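Local coordinates for protein putative metalloprotease II (PDB 4ON1) that probably cleaves peptide bonds within proteins as a zinc-dependent endopeptidase related to fragilysin, at residues T55-K59 and K81-N85; G101-I107 and I156-K162; E204-E210 and K282-R288; D248-K252 and S265-Y269. All coordinates share one frame; numbering follows the deposited sequence.

In the fold
Contacts 1 and 2 both lie within the fragilysin N-terminal domain, their centres about 16 Å apart and their nearest atoms about 6 Å. Contacts 3 and 4 are on the opposite side of the chain's centre; contact 3 is about 29 Å from contact 1 and 26 Å from contact 2, centre to centre. Contact 4 is nested inside the loop that contact 3 closes, and the two touch: Ser249 OG probably donates to Lys209 O at 2.9 Å. Contact 3 comes closest to the metal site, with the Ile285 side chain about 13 Å from the zinc ion, which is held by His334, His338, His344 and Asp176.

Contact 1: T55-K59 and K81-N85; sequences TTSIK and KDSIN
The carboxylate of Asp82 has Thr56 OG1 over one face, 3.7 Å from CG, while Ser57 OG comes to its outer end and meets OD2 nearly along the C-O axis. That hydroxyl bond, from Ser57 OG to Asp82 OD2, is 2.8 Å long. A weak one of 3.4 Å runs from Ser57 N to the same OD2, and Gln79 N is a further donor to it from the turn just before. Ser57 O also stands 2.8 Å from Asp82 OD2. The two segments belong to an antiparallel meander of the fragilysin N-terminal domain in which strand 71-78 lies between strands 52-68 and 84-88. They meet near the end of strand 71-78, through side chains and through the Asp82 carboxylate on the Ser57 backbone, with no strand pairing between the two segments. Next to the carboxylate, Ile84 points at the other strand and its CG2 branch does the touching. It reaches tip to tip toward Thr56, 3.5 Å from OG1, which is placed there by standing opposite the backbone N of Thr56 (chi1 -175°). The same Ile84 CG2 packs at 3.6 Å on Ile58 CG2, the two isoleucine side chains set roughly perpendicular. Ile84 also touches Ile95 and Leu97 of strand 92-99.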
loop_
_atom_site.group_PDB
_atom_site.type_symbol
_atom_site.label_atom_id
_atom_site.label_comp_id
_atom_site.label_asym_id
_atom_site.label_seq_id
_atom_site.Cartn_x
_atom_site.Cartn_y
_atom_site.Cartn_z
ATOM N N THR A 55 9.789 -16.359 17.591
ATOM C CA THR A 55 9.185 -15.175 18.188
ATOM C C THR A 55 9.468 -13.931 17.368
ATOM O O THR A 55 10.513 -13.812 16.731
ATOM C CB THR A 55 9.696 -14.925 19.614
ATOM O OG1 THR A 55 11.122 -14.776 19.583
ATOM C CG2 THR A 55 9.334 -16.087 20.510
ATOM N N THR A 56 8.523 -13.004 17.392
ATOM C CA THR A 56 8.725 -11.697 16.794
ATOM C C THR A 56 8.048 -10.676 17.689
ATOM O O THR A 56 7.198 -11.022 18.507
ATOM C CB THR A 56 8.160 -11.609 15.368
ATOM O OG1 THR A 56 8.506 -10.341 14.794
ATOM C CG2 THR A 56 6.644 -11.752 15.388
ATOM N N SER A 57 8.440 -9.418 17.559
ATOM C CA SER A 57 7.770 -8.372 18.311
ATOM C C SER A 57 7.194 -7.357 17.333
ATOM O O SER A 57 7.792 -7.095 16.298
ATOM C CB SER A 57 8.733 -7.709 19.295
ATOM O OG SER A 57 9.577 -6.793 18.628
ATOM N N ILE A 58 6.027 -6.802 17.647
ATOM C CA ILE A 58 5.463 -5.732 16.826
ATOM C C ILE A 58 4.807 -4.677 17.704
ATOM O O ILE A 58 4.515 -4.928 18.877
ATOM C CB ILE A 58 4.408 -6.238 15.806
ATOM C CG1 ILE A 58 3.142 -6.703 16.514
ATOM C CG2 ILE A 58 4.967 -7.332 14.913
ATOM C CD1 ILE A 58 2.039 -7.090 15.543
ATOM N N LYS A 59 4.595 -3.491 17.141
ATOM C CA LYS A 59 3.813 -2.477 17.829
ATOM C C LYS A 59 2.997 -1.692 16.827
ATOM O O LYS A 59 3.260 -1.729 15.618
ATOM C CB LYS A 59 4.696 -1.524 18.633
ATOM C CG LYS A 59 5.618 -0.688 17.790
ATOM C CD LYS A 59 6.383 0.315 18.648
ATOM C CE LYS A 59 7.112 -0.367 19.794
ATOM N NZ LYS A 59 7.966 0.583 20.567
ATOM N N LYS A 81 14.977 -5.465 12.813
ATOM C CA LYS A 81 15.391 -6.637 12.035
ATOM C C LYS A 81 14.253 -7.655 11.952
ATOM O O LYS A 81 14.342 -8.651 11.233
ATOM C CB LYS A 81 16.671 -7.252 12.604
ATOM C CG LYS A 81 17.841 -6.285 12.544
ATOM C CD LYS A 81 19.143 -6.918 12.978
ATOM C CE LYS A 81 20.238 -5.866 13.051
ATOM N NZ LYS A 81 21.520 -6.424 13.553
ATOM N N ASP A 82 13.199 -7.390 12.717
ATOM C CA ASP A 82 12.006 -8.213 12.763
ATOM C C ASP A 82 11.471 -8.298 11.340
ATOM O O ASP A 82 11.118 -9.374 10.855
ATOM C CB ASP A 82 10.966 -7.596 13.700
ATOM C CG ASP A 82 11.251 -7.880 15.163
ATOM O OD1 ASP A 82 12.182 -8.661 15.452
ATOM O OD2 ASP A 82 10.551 -7.305 16.025
ATOM N N SER A 83 11.429 -7.136 10.688
ATOM C CA SER A 83 10.936 -6.997 9.321
ATOM C C SER A 83 9.569 -7.655 9.146
ATOM O O SER A 83 9.384 -8.515 8.281
ATOM C CB SER A 83 11.943 -7.588 8.331
ATOM O OG SER A 83 11.660 -7.172 7.005
ATOM N N ILE A 84 8.622 -7.249 9.985
ATOM C CA ILE A 84 7.244 -7.714 9.878
ATOM C C ILE A 84 6.272 -6.527 9.886
ATOM O O ILE A 84 6.519 -5.524 10.552
ATOM C CB ILE A 84 6.917 -8.711 11.025
ATOM C CG1 ILE A 84 5.434 -9.089 11.045
ATOM C CG2 ILE A 84 7.325 -8.139 12.364
ATOM C CD1 ILE A 84 5.109 -10.195 12.028
ATOM N N ASN A 85 5.181 -6.643 9.132
ATOM C CA ASN A 85 4.100 -5.667 9.151
ATOM C C ASN A 85 2.780 -6.388 9.324
ATOM O O ASN A 85 2.661 -7.555 8.953
ATOM C CB ASN A 85 4.056 -4.837 7.861
ATOM C CG ASN A 85 5.205 -3.848 7.755
ATOM O OD1 ASN A 85 6.084 -3.988 6.901
ATOM N ND2 ASN A 85 5.206 -2.849 8.629
#

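Contact 2: G101-I107 and I156-K162; sequences GDLIDYI and IRIDITK
Strands 102-107 and 156-159 run antiparallel at 159°, with Asp105-Ile158 and Ile107-Ile156 as hydrogen-bonded pairs and Ile104-Asp159 and Tyr106-Arg157 as non-hydrogen-bonded ones. Arg157, extended from CG to NE, runs alongside the Tyr106 ring, and Ile104 CG2 lies 3.8 Å above the centre of the Arg157 guanidinium. Both polar ends turn to a third residue: Arg157 NE and Tyr106 OH each bind Glu49 OE2. On the other face Ile107 CD1 touches Ile158 CG1 at 3.9 Å. In the N-terminal domain strand 102-109, paired antiparallel with 92-99, takes 153-159 as its other antiparallel neighbour; helix 112-126, between them in the chain, packs on the face of Ile107 and Ile156. The ladder runs on into the first turn of helix 160-165: Ile160 N donates to Leu103 O, and Leu103 N gives Thr161 OG1 a nearly straight 2.8 Å bond. Asp159 is the N-cap, its OD2 accepting from Lys162 N (3.1 Å) from above the carboxylate plane. Its OD1 is 2.7 Å from Asp102 OD2, consistent with a shared proton.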
loop_
_atom_site.group_PDB
_atom_site.type_symbol
_atom_site.label_atom_id
_atom_site.label_comp_id
_atom_site.label_asym_id
_atom_site.label_seq_id
_atom_site.Cartn_x
_atom_site.Cartn_y
_atom_site.Cartn_z
ATOM N N GLY A 101 13.688 -15.986 2.874
ATOM C CA GLY A 101 14.099 -14.971 1.922
ATOM C C GLY A 101 12.970 -14.378 1.099
ATOM O O GLY A 101 13.161 -13.371 0.416
ATOM N N ASP A 102 11.794 -14.997 1.150
ATOM C CA ASP A 102 10.645 -14.494 0.403
ATOM C C ASP A 102 9.739 -13.626 1.265
ATOM O O ASP A 102 9.577 -13.871 2.465
ATOM C CB ASP A 102 9.829 -15.646 -0.196
ATOM C CG ASP A 102 10.509 -16.281 -1.394
ATOM O OD1 ASP A 102 11.579 -15.781 -1.808
ATOM O OD2 ASP A 102 9.971 -17.273 -1.928
ATOM N N LEU A 103 9.168 -12.597 0.649
ATOM C CA LEU A 103 8.154 -11.788 1.309
ATOM C C LEU A 103 6.790 -12.489 1.219
ATOM O O LEU A 103 6.291 -12.767 0.123
ATOM C CB LEU A 103 8.095 -10.396 0.688
ATOM C CG LEU A 103 7.174 -9.401 1.383
ATOM C CD1 LEU A 103 7.767 -9.052 2.732
ATOM C CD2 LEU A 103 7.002 -8.149 0.535
ATOM N N ILE A 104 6.203 -12.788 2.373
ATOM C CA ILE A 104 4.964 -13.571 2.434
ATOM C C ILE A 104 3.804 -12.771 3.023
ATOM O O ILE A 104 3.958 -12.124 4.057
ATOM C CB ILE A 104 5.158 -14.839 3.280
ATOM C CG1 ILE A 104 6.375 -15.628 2.780
ATOM C CG2 ILE A 104 3.902 -15.700 3.258
ATOM C CD1 ILE A 104 6.237 -16.136 1.355
ATOM N N ASP A 105 2.657 -12.799 2.346
ATOM C CA ASP A 105 1.425 -12.178 2.851
ATOM C C ASP A 105 0.470 -13.235 3.408
ATOM O O ASP A 105 0.141 -14.200 2.712
ATOM C CB ASP A 105 0.714 -11.393 1.742
ATOM C CG ASP A 105 0.718 -9.888 1.978
ATOM O OD1 ASP A 105 0.967 -9.452 3.121
ATOM O OD2 ASP A 105 0.455 -9.141 1.012
ATOM N N TYR A 106 0.035 -13.065 4.653
ATOM C CA TYR A 106 -1.030 -13.906 5.208
ATOM C C TYR A 106 -2.290 -13.064 5.306
ATOM O O TYR A 106 -2.274 -12.006 5.931
ATOM C CB TYR A 106 -0.658 -14.471 6.584
ATOM C CG TYR A 106 0.604 -15.301 6.608
ATOM C CD1 TYR A 106 0.547 -16.684 6.544
ATOM C CD2 TYR A 106 1.851 -14.701 6.702
ATOM C CE1 TYR A 106 1.697 -17.447 6.568
ATOM C CE2 TYR A 106 3.009 -15.454 6.725
ATOM C CZ TYR A 106 2.926 -16.827 6.656
ATOM O OH TYR A 106 4.079 -17.583 6.679
ATOM N N ILE A 107 -3.375 -13.528 4.688
ATOM C CA ILE A 107 -4.582 -12.722 4.549
ATOM C C ILE A 107 -5.788 -13.450 5.149
ATOM O O ILE A 107 -6.056 -14.608 4.810
ATOM C CB ILE A 107 -4.843 -12.393 3.054
ATOM C CG1 ILE A 107 -3.635 -11.657 2.453
ATOM C CG2 ILE A 107 -6.139 -11.607 2.872
ATOM C CD1 ILE A 107 -3.478 -11.861 0.946
ATOM N N ILE A 156 -5.308 -17.132 3.575
ATOM C CA ILE A 156 -4.604 -17.217 2.309
ATOM C C ILE A 156 -3.158 -16.799 2.542
ATOM O O ILE A 156 -2.901 -15.797 3.201
ATOM C CB ILE A 156 -5.222 -16.299 1.235
ATOM C CG1 ILE A 156 -6.678 -16.666 0.983
ATOM C CG2 ILE A 156 -4.459 -16.417 -0.051
ATOM C CD1 ILE A 156 -6.867 -18.103 0.646
ATOM N N ARG A 157 -2.224 -17.579 2.009
ATOM C CA ARG A 157 -0.798 -17.289 2.111
ATOM C C ARG A 157 -0.234 -17.047 0.713
ATOM O O ARG A 157 -0.221 -17.950 -0.118
ATOM C CB ARG A 157 -0.078 -18.453 2.793
ATOM C CG ARG A 157 1.416 -18.286 2.989
ATOM C CD ARG A 157 2.017 -19.633 3.331
ATOM N NE ARG A 157 3.371 -19.535 3.859
ATOM C CZ ARG A 157 4.463 -19.481 3.106
ATOM N NH1 ARG A 157 4.363 -19.492 1.783
ATOM N NH2 ARG A 157 5.657 -19.410 3.683
ATOM N N ILE A 158 0.216 -15.825 0.460
ATOM C CA ILE A 158 0.711 -15.442 -0.858
ATOM C C ILE A 158 2.206 -15.151 -0.809
ATOM O O ILE A 158 2.656 -14.356 0.014
ATOM C CB ILE A 158 -0.000 -14.190 -1.396
ATOM C CG1 ILE A 158 -1.515 -14.350 -1.310
ATOM C CG2 ILE A 158 0.428 -13.923 -2.835
ATOM C CD1 ILE A 158 -2.041 -15.384 -2.282
ATOM N N ASP A 159 2.973 -15.777 -1.694
ATOM C CA ASP A 159 4.385 -15.445 -1.803
ATOM C C ASP A 159 4.549 -14.256 -2.748
ATOM O O ASP A 159 4.504 -14.413 -3.966
ATOM C CB ASP A 159 5.187 -16.651 -2.298
ATOM C CG ASP A 159 6.681 -16.495 -2.070
ATOM O OD1 ASP A 159 7.333 -17.508 -1.737
ATOM O OD2 ASP A 159 7.205 -15.371 -2.229
ATOM N N ILE A 160 4.735 -13.068 -2.178
ATOM C CA ILE A 160 4.855 -11.847 -2.973
ATOM C C ILE A 160 6.096 -11.881 -3.860
ATOM O O ILE A 160 6.052 -11.515 -5.036
ATOM C CB ILE A 160 4.934 -10.595 -2.067
ATOM C CG1 ILE A 160 3.742 -10.539 -1.103
ATOM C CG2 ILE A 160 5.045 -9.310 -2.901
ATOM C CD1 ILE A 160 2.395 -10.473 -1.792
ATOM N N THR A 161 7.204 -12.328 -3.286
ATOM C CA THR A 161 8.458 -12.409 -4.013
ATOM C C THR A 161 8.318 -13.270 -5.265
ATOM O O THR A 161 8.784 -12.894 -6.340
ATOM C CB THR A 161 9.569 -12.950 -3.112
ATOM O OG1 THR A 161 9.748 -12.052 -2.008
ATOM C CG2 THR A 161 10.876 -13.086 -3.886
ATOM N N LYS A 162 7.667 -14.420 -5.125
ATOM C CA LYS A 162 7.402 -15.290 -6.266
ATOM C C LYS A 162 6.511 -14.607 -7.294
ATOM O O LYS A 162 6.807 -14.625 -8.489
ATOM C CB LYS A 162 6.745 -16.591 -5.808
ATOM C CG LYS A 162 7.631 -17.818 -5.898
ATOM C CD LYS A 162 8.487 -17.999 -4.666
ATOM C CE LYS A 162 8.953 -19.446 -4.544
ATOM N NZ LYS A 162 7.806 -20.383 -4.330
#

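Contact 3: E204-E210 and K282-R288; sequences EFMLIKE and KPYILLR
Met206 bends at chi2 (-70°) and again at chi3, which folds its chain alongside Tyr284, whereas Glu204 and Lys282 stay extended beyond CG so that their charged ends meet. Met206 CB lies over the Tyr284 ring face, 3.6 Å from the centroid in a CH-pi contact; SD stands obliquely in a Met-aromatic contact. Ile208 CG1 comes to the edge of the same ring, and Phe316 meets it edge-to-face. The backbones of strands 204-209 and 284-288 are parallel neighbours in the catalytic-domain sheet, laddered by bonds such as Met206 N to Pro283 O (2.9 Å). Ile285 CD1 touches Leu207 CD2 at 3.8 Å. Lys282 NZ reaches Glu204 OE1 at 2.8 Å from above the carboxylate plane and also binds Gln279, while Glu204 OE2 is hydrogen-bonded to Thr245 OG1. At the other end Arg288 grips Glu210 side-on: NE to OE1 and NH2 to OE2, both 2.9 Å and both on the syn side, with the two planes 64° apart. NH1 donates to Thr291 O, and NH2, besides binding Glu210, to Gly254 O; Trp292 makes a cation-pi contact. Both buried, Glu210 and Arg288 probably balance each other's charge, and the two-point grip fixes how the guanidinium is turned.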
loop_
_atom_site.group_PDB
_atom_site.type_symbol
_atom_site.label_atom_id
_atom_site.label_comp_id
_atom_site.label_asym_id
_atom_site.label_seq_id
_atom_site.Cartn_x
_atom_site.Cartn_y
_atom_site.Cartn_z
ATOM N N GLU A 204 -3.189 14.549 3.917
ATOM C CA GLU A 204 -4.276 13.589 3.696
ATOM C C GLU A 204 -4.346 13.119 2.253
ATOM O O GLU A 204 -4.531 13.929 1.343
ATOM C CB GLU A 204 -5.636 14.177 4.100
ATOM C CG GLU A 204 -6.810 13.205 3.877
ATOM C CD GLU A 204 -8.162 13.778 4.297
ATOM O OE1 GLU A 204 -8.264 15.004 4.512
ATOM O OE2 GLU A 204 -9.131 12.998 4.414
ATOM N N PHE A 205 -4.180 11.815 2.043
ATOM C CA PHE A 205 -4.345 11.230 0.716
ATOM C C PHE A 205 -5.764 10.732 0.519
ATOM O O PHE A 205 -6.280 9.970 1.346
ATOM C CB PHE A 205 -3.362 10.077 0.497
ATOM C CG PHE A 205 -1.937 10.504 0.497
ATOM C CD1 PHE A 205 -1.374 11.083 -0.632
ATOM C CD2 PHE A 205 -1.160 10.360 1.640
ATOM C CE1 PHE A 205 -0.055 11.493 -0.626
ATOM C CE2 PHE A 205 0.163 10.771 1.655
ATOM C CZ PHE A 205 0.718 11.334 0.519
ATOM N N MET A 206 -6.393 11.166 -0.571
ATOM C CA MET A 206 -7.719 10.683 -0.924
ATOM C C MET A 206 -7.576 9.542 -1.916
ATOM O O MET A 206 -7.199 9.743 -3.072
ATOM C CB MET A 206 -8.577 11.806 -1.509
ATOM C CG MET A 206 -8.699 13.043 -0.623
ATOM S SD MET A 206 -9.688 12.715 0.855
ATOM C CE MET A 206 -11.332 12.681 0.126
ATOM N N LEU A 207 -7.856 8.332 -1.448
ATOM C CA LEU A 207 -7.663 7.147 -2.267
ATOM C C LEU A 207 -9.005 6.716 -2.837
ATOM O O LEU A 207 -9.893 6.264 -2.112
ATOM C CB LEU A 207 -7.017 6.032 -1.448
ATOM C CG LEU A 207 -5.725 6.450 -0.733
ATOM C CD1 LEU A 207 -5.157 5.304 0.064
ATOM C CD2 LEU A 207 -4.695 6.927 -1.726
ATOM N N ILE A 208 -9.156 6.880 -4.142
ATOM C CA ILE A 208 -10.457 6.712 -4.767
ATOM C C ILE A 208 -10.513 5.395 -5.524
ATOM O O ILE A 208 -9.757 5.189 -6.470
ATOM C CB ILE A 208 -10.766 7.872 -5.735
ATOM C CG1 ILE A 208 -10.563 9.229 -5.042
ATOM C CG2 ILE A 208 -12.191 7.747 -6.268
ATOM C CD1 ILE A 208 -11.416 9.420 -3.769
ATOM N N LYS A 209 -11.396 4.497 -5.100
ATOM C CA LYS A 209 -11.533 3.201 -5.772
ATOM C C LYS A 209 -12.294 3.345 -7.073
ATOM O O LYS A 209 -13.436 3.800 -7.079
ATOM C CB LYS A 209 -12.237 2.179 -4.867
ATOM C CG LYS A 209 -11.454 1.881 -3.594
ATOM C CD LYS A 209 -12.282 1.106 -2.579
ATOM C CE LYS A 209 -12.552 -0.309 -3.055
ATOM N NZ LYS A 209 -13.273 -1.088 -2.011
ATOM N N GLU A 210 -11.654 2.961 -8.174
ATOM C CA GLU A 210 -12.305 2.956 -9.482
ATOM C C GLU A 210 -13.499 2.006 -9.442
ATOM O O GLU A 210 -13.407 0.900 -8.911
ATOM C CB GLU A 210 -11.314 2.549 -10.578
ATOM C CG GLU A 210 -11.913 2.429 -11.983
ATOM C CD GLU A 210 -10.890 1.976 -13.025
ATOM O OE1 GLU A 210 -9.766 2.529 -13.050
ATOM O OE2 GLU A 210 -11.206 1.053 -13.803
ATOM N N LYS A 282 -6.160 18.486 -1.932
ATOM C CA LYS A 282 -5.550 17.258 -1.431
ATOM C C LYS A 282 -5.104 16.412 -2.612
ATOM O O LYS A 282 -5.649 16.551 -3.704
ATOM C CB LYS A 282 -6.538 16.461 -0.566
ATOM C CG LYS A 282 -7.141 17.223 0.595
ATOM C CD LYS A 282 -8.195 16.356 1.287
ATOM C CE LYS A 282 -9.020 17.165 2.284
ATOM N NZ LYS A 282 -10.078 16.318 2.890
ATOM N N PRO A 283 -4.111 15.536 -2.399
ATOM C CA PRO A 283 -3.713 14.571 -3.429
ATOM C C PRO A 283 -4.779 13.510 -3.591
ATOM O O PRO A 283 -5.230 12.973 -2.582
ATOM C CB PRO A 283 -2.417 13.953 -2.878
ATOM C CG PRO A 283 -1.995 14.851 -1.737
ATOM C CD PRO A 283 -3.262 15.445 -1.199
ATOM N N TYR A 284 -5.172 13.222 -4.828
ATOM C CA TYR A 284 -6.151 12.175 -5.105
ATOM C C TYR A 284 -5.538 11.080 -5.954
ATOM O O TYR A 284 -4.933 11.370 -6.978
ATOM C CB TYR A 284 -7.372 12.750 -5.820
ATOM C CG TYR A 284 -8.312 13.530 -4.936
ATOM C CD1 TYR A 284 -8.006 14.814 -4.530
ATOM C CD2 TYR A 284 -9.529 12.991 -4.548
ATOM C CE1 TYR A 284 -8.873 15.534 -3.728
ATOM C CE2 TYR A 284 -10.403 13.700 -3.747
ATOM C CZ TYR A 284 -10.071 14.967 -3.344
ATOM O OH TYR A 284 -10.935 15.674 -2.554
ATOM N N ILE A 285 -5.691 9.825 -5.540
ATOM C CA ILE A 285 -5.172 8.729 -6.343
ATOM C C ILE A 285 -6.266 7.725 -6.683
ATOM O O ILE A 285 -6.964 7.229 -5.797
ATOM C CB ILE A 285 -4.004 8.013 -5.635
ATOM C CG1 ILE A 285 -2.858 8.994 -5.382
ATOM C CG2 ILE A 285 -3.465 6.883 -6.502
ATOM C CD1 ILE A 285 -2.719 9.377 -3.935
ATOM N N LEU A 286 -6.423 7.447 -7.978
ATOM C CA LEU A 286 -7.395 6.460 -8.450
ATOM C C LEU A 286 -6.809 5.054 -8.388
ATOM O O LEU A 286 -5.704 4.812 -8.891
ATOM C CB LEU A 286 -7.829 6.773 -9.887
ATOM C CG LEU A 286 -8.881 5.839 -10.491
ATOM C CD1 LEU A 286 -10.226 6.028 -9.797
ATOM C CD2 LEU A 286 -9.017 6.079 -11.993
ATOM N N LEU A 287 -7.560 4.124 -7.803
ATOM C CA LEU A 287 -7.066 2.769 -7.595
ATOM C C LEU A 287 -7.857 1.705 -8.357
ATOM O O LEU A 287 -9.088 1.661 -8.301
ATOM C CB LEU A 287 -7.083 2.429 -6.097
ATOM C CG LEU A 287 -6.312 3.376 -5.165
ATOM C CD1 LEU A 287 -6.412 2.895 -3.713
ATOM C CD2 LEU A 287 -4.865 3.448 -5.589
ATOM N N ARG A 288 -7.134 0.837 -9.059
ATOM C CA ARG A 288 -7.735 -0.324 -9.713
ATOM C C ARG A 288 -6.836 -1.521 -9.494
ATOM O O ARG A 288 -5.660 -1.361 -9.163
ATOM C CB ARG A 288 -7.929 -0.085 -11.207
ATOM C CG ARG A 288 -6.615 0.201 -11.926
ATOM C CD ARG A 288 -6.704 -0.047 -13.420
ATOM N NE ARG A 288 -7.854 0.616 -14.030
ATOM C CZ ARG A 288 -8.077 0.659 -15.339
ATOM N NH1 ARG A 288 -7.213 0.099 -16.176
ATOM N NH2 ARG A 288 -9.155 1.271 -15.810
HETATM O O HOH W 1 -11.020 -0.340 -7.885
#

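Contact 4: D248-K252 and S265-Y269; sequences DSSHK and SFQNY
Tyr269 OH is met by Ser250 N, which donates to it at 3.0 Å and almost straight (170°), and by a water 2.6 Å away that also binds Ser250 OG. A chi1 of 173° swings the ring away from the Tyr269 N and out from the helix to the loop. His251 CB then sits 3.5 Å above the middle of that ring, a CH-pi contact close to its normal. The two side chains run antiparallel alongside one another, and their rings meet obliquely, planes 35° apart. At the edge of the imidazole lies Ser265 OG, 3.3 Å from His251 CE1, while Phe266 CA approaches NE2. With Phe266 and Tyr269, His251 forms an aromatic cluster. The loop is shaped by an ST turn: Ser249 OG accepts from His251 N at 3.0 Å and is also bonded to Lys209 O. A second water makes a long bridge from Lys252 O to Ser265 OG. The contact thus ties the loop after strand 240-248 to helix 259-271, whose Phe266 packs on Ile208 of strand 201-209 and on Tyr284 and Leu286 of strand 284-288, while Tyr269 meets the ring of Trp273.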
loop_
_atom_site.group_PDB
_atom_site.type_symbol
_atom_site.label_atom_id
_atom_site.label_comp_id
_atom_site.label_asym_id
_atom_site.label_seq_id
_atom_site.Cartn_x
_atom_site.Cartn_y
_atom_site.Cartn_z
ATOM N N ASP A 248 -15.187 4.894 -2.144
ATOM C CA ASP A 248 -15.723 4.385 -3.401
ATOM C C ASP A 248 -16.141 5.535 -4.307
ATOM O O ASP A 248 -16.416 6.637 -3.841
ATOM C CB ASP A 248 -16.912 3.448 -3.164
ATOM C CG ASP A 248 -16.495 2.123 -2.550
ATOM O OD1 ASP A 248 -15.826 1.331 -3.248
ATOM O OD2 ASP A 248 -16.837 1.873 -1.374
ATOM N N SER A 249 -16.179 5.265 -5.606
ATOM C CA SER A 249 -16.589 6.249 -6.596
ATOM C C SER A 249 -17.532 5.603 -7.592
ATOM O O SER A 249 -17.771 4.396 -7.540
ATOM C CB SER A 249 -15.388 6.823 -7.343
ATOM O OG SER A 249 -14.988 5.914 -8.347
ATOM N N SER A 250 -18.064 6.406 -8.504
ATOM C CA SER A 250 -18.817 5.857 -9.618
ATOM C C SER A 250 -18.033 6.103 -10.905
ATOM O O SER A 250 -18.593 6.127 -11.999
ATOM C CB SER A 250 -20.220 6.471 -9.690
ATOM O OG SER A 250 -20.156 7.819 -10.111
ATOM N N HIS A 251 -16.722 6.289 -10.767
ATOM C CA HIS A 251 -15.873 6.549 -11.925
ATOM C C HIS A 251 -15.274 5.258 -12.460
ATOM O O HIS A 251 -14.538 4.568 -11.750
ATOM C CB HIS A 251 -14.758 7.532 -11.574
ATOM C CG HIS A 251 -13.774 7.746 -12.681
ATOM N ND1 HIS A 251 -14.092 8.417 -13.844
ATOM C CD2 HIS A 251 -12.470 7.392 -12.795
ATOM C CE1 HIS A 251 -13.030 8.459 -14.629
ATOM N NE2 HIS A 251 -12.030 7.846 -14.017
ATOM N N LYS A 252 -15.617 4.928 -13.703
ATOM C CA LYS A 252 -15.098 3.738 -14.386
ATOM C C LYS A 252 -14.014 4.084 -15.400
ATOM O O LYS A 252 -13.898 5.236 -15.817
ATOM C CB LYS A 252 -16.235 3.003 -15.095
ATOM C CG LYS A 252 -17.403 2.646 -14.200
ATOM C CD LYS A 252 -18.542 2.052 -15.025
ATOM C CE LYS A 252 -19.802 1.855 -14.198
ATOM N NZ LYS A 252 -20.945 1.362 -15.022
ATOM N N SER A 265 -9.216 12.039 -17.228
ATOM C CA SER A 265 -10.598 11.618 -17.046
ATOM C C SER A 265 -10.915 11.513 -15.557
ATOM O O SER A 265 -12.005 11.878 -15.117
ATOM C CB SER A 265 -10.849 10.283 -17.754
ATOM O OG SER A 265 -12.149 9.792 -17.479
ATOM N N PHE A 266 -9.951 11.023 -14.785
ATOM C CA PHE A 266 -10.087 10.946 -13.333
ATOM C C PHE A 266 -10.292 12.329 -12.725
ATOM O O PHE A 266 -11.187 12.536 -11.905
ATOM C CB PHE A 266 -8.854 10.281 -12.715
ATOM C CG PHE A 266 -8.897 10.174 -11.203
ATOM C CD1 PHE A 266 -7.782 10.502 -10.440
ATOM C CD2 PHE A 266 -10.044 9.743 -10.554
ATOM C CE1 PHE A 266 -7.801 10.393 -9.056
ATOM C CE2 PHE A 266 -10.080 9.632 -9.162
ATOM C CZ PHE A 266 -8.956 9.955 -8.412
ATOM N N GLN A 267 -9.454 13.278 -13.126
ATOM C CA GLN A 267 -9.527 14.626 -12.572
ATOM C C GLN A 267 -10.815 15.356 -12.945
ATOM O O GLN A 267 -11.400 16.058 -12.118
ATOM C CB GLN A 267 -8.314 15.433 -13.018
ATOM C CG GLN A 267 -7.012 15.024 -12.309
ATOM C CD GLN A 267 -5.804 15.742 -12.890
ATOM O OE1 GLN A 267 -5.479 15.570 -14.066
ATOM N NE2 GLN A 267 -5.142 16.558 -12.073
ATOM N N ASN A 268 -11.261 15.187 -14.182
ATOM C CA ASN A 268 -12.536 15.759 -14.587
ATOM C C ASN A 268 -13.687 15.173 -13.767
ATOM O O ASN A 268 -14.619 15.884 -13.406
ATOM C CB ASN A 268 -12.772 15.565 -16.082
ATOM C CG ASN A 268 -11.967 16.541 -16.924
ATOM O OD1 ASN A 268 -11.567 17.611 -16.446
ATOM N ND2 ASN A 268 -11.729 16.183 -18.183
ATOM N N TYR A 269 -13.623 13.878 -13.466
ATOM C CA TYR A 269 -14.628 13.283 -12.594
ATOM C C TYR A 269 -14.627 13.945 -11.211
ATOM O O TYR A 269 -15.686 14.307 -10.683
ATOM C CB TYR A 269 -14.407 11.779 -12.447
ATOM C CG TYR A 269 -15.328 11.139 -11.424
ATOM C CD1 TYR A 269 -16.635 10.788 -11.752
ATOM C CD2 TYR A 269 -14.881 10.879 -10.133
ATOM C CE1 TYR A 269 -17.478 10.199 -10.810
ATOM C CE2 TYR A 269 -15.707 10.299 -9.184
ATOM C CZ TYR A 269 -17.003 9.958 -9.529
ATOM O OH TYR A 269 -17.815 9.379 -8.581
HETATM O O HOH W 2 -20.268 10.135 -8.945
HETATM O O HOH W 3 -12.775 6.698 -18.293
#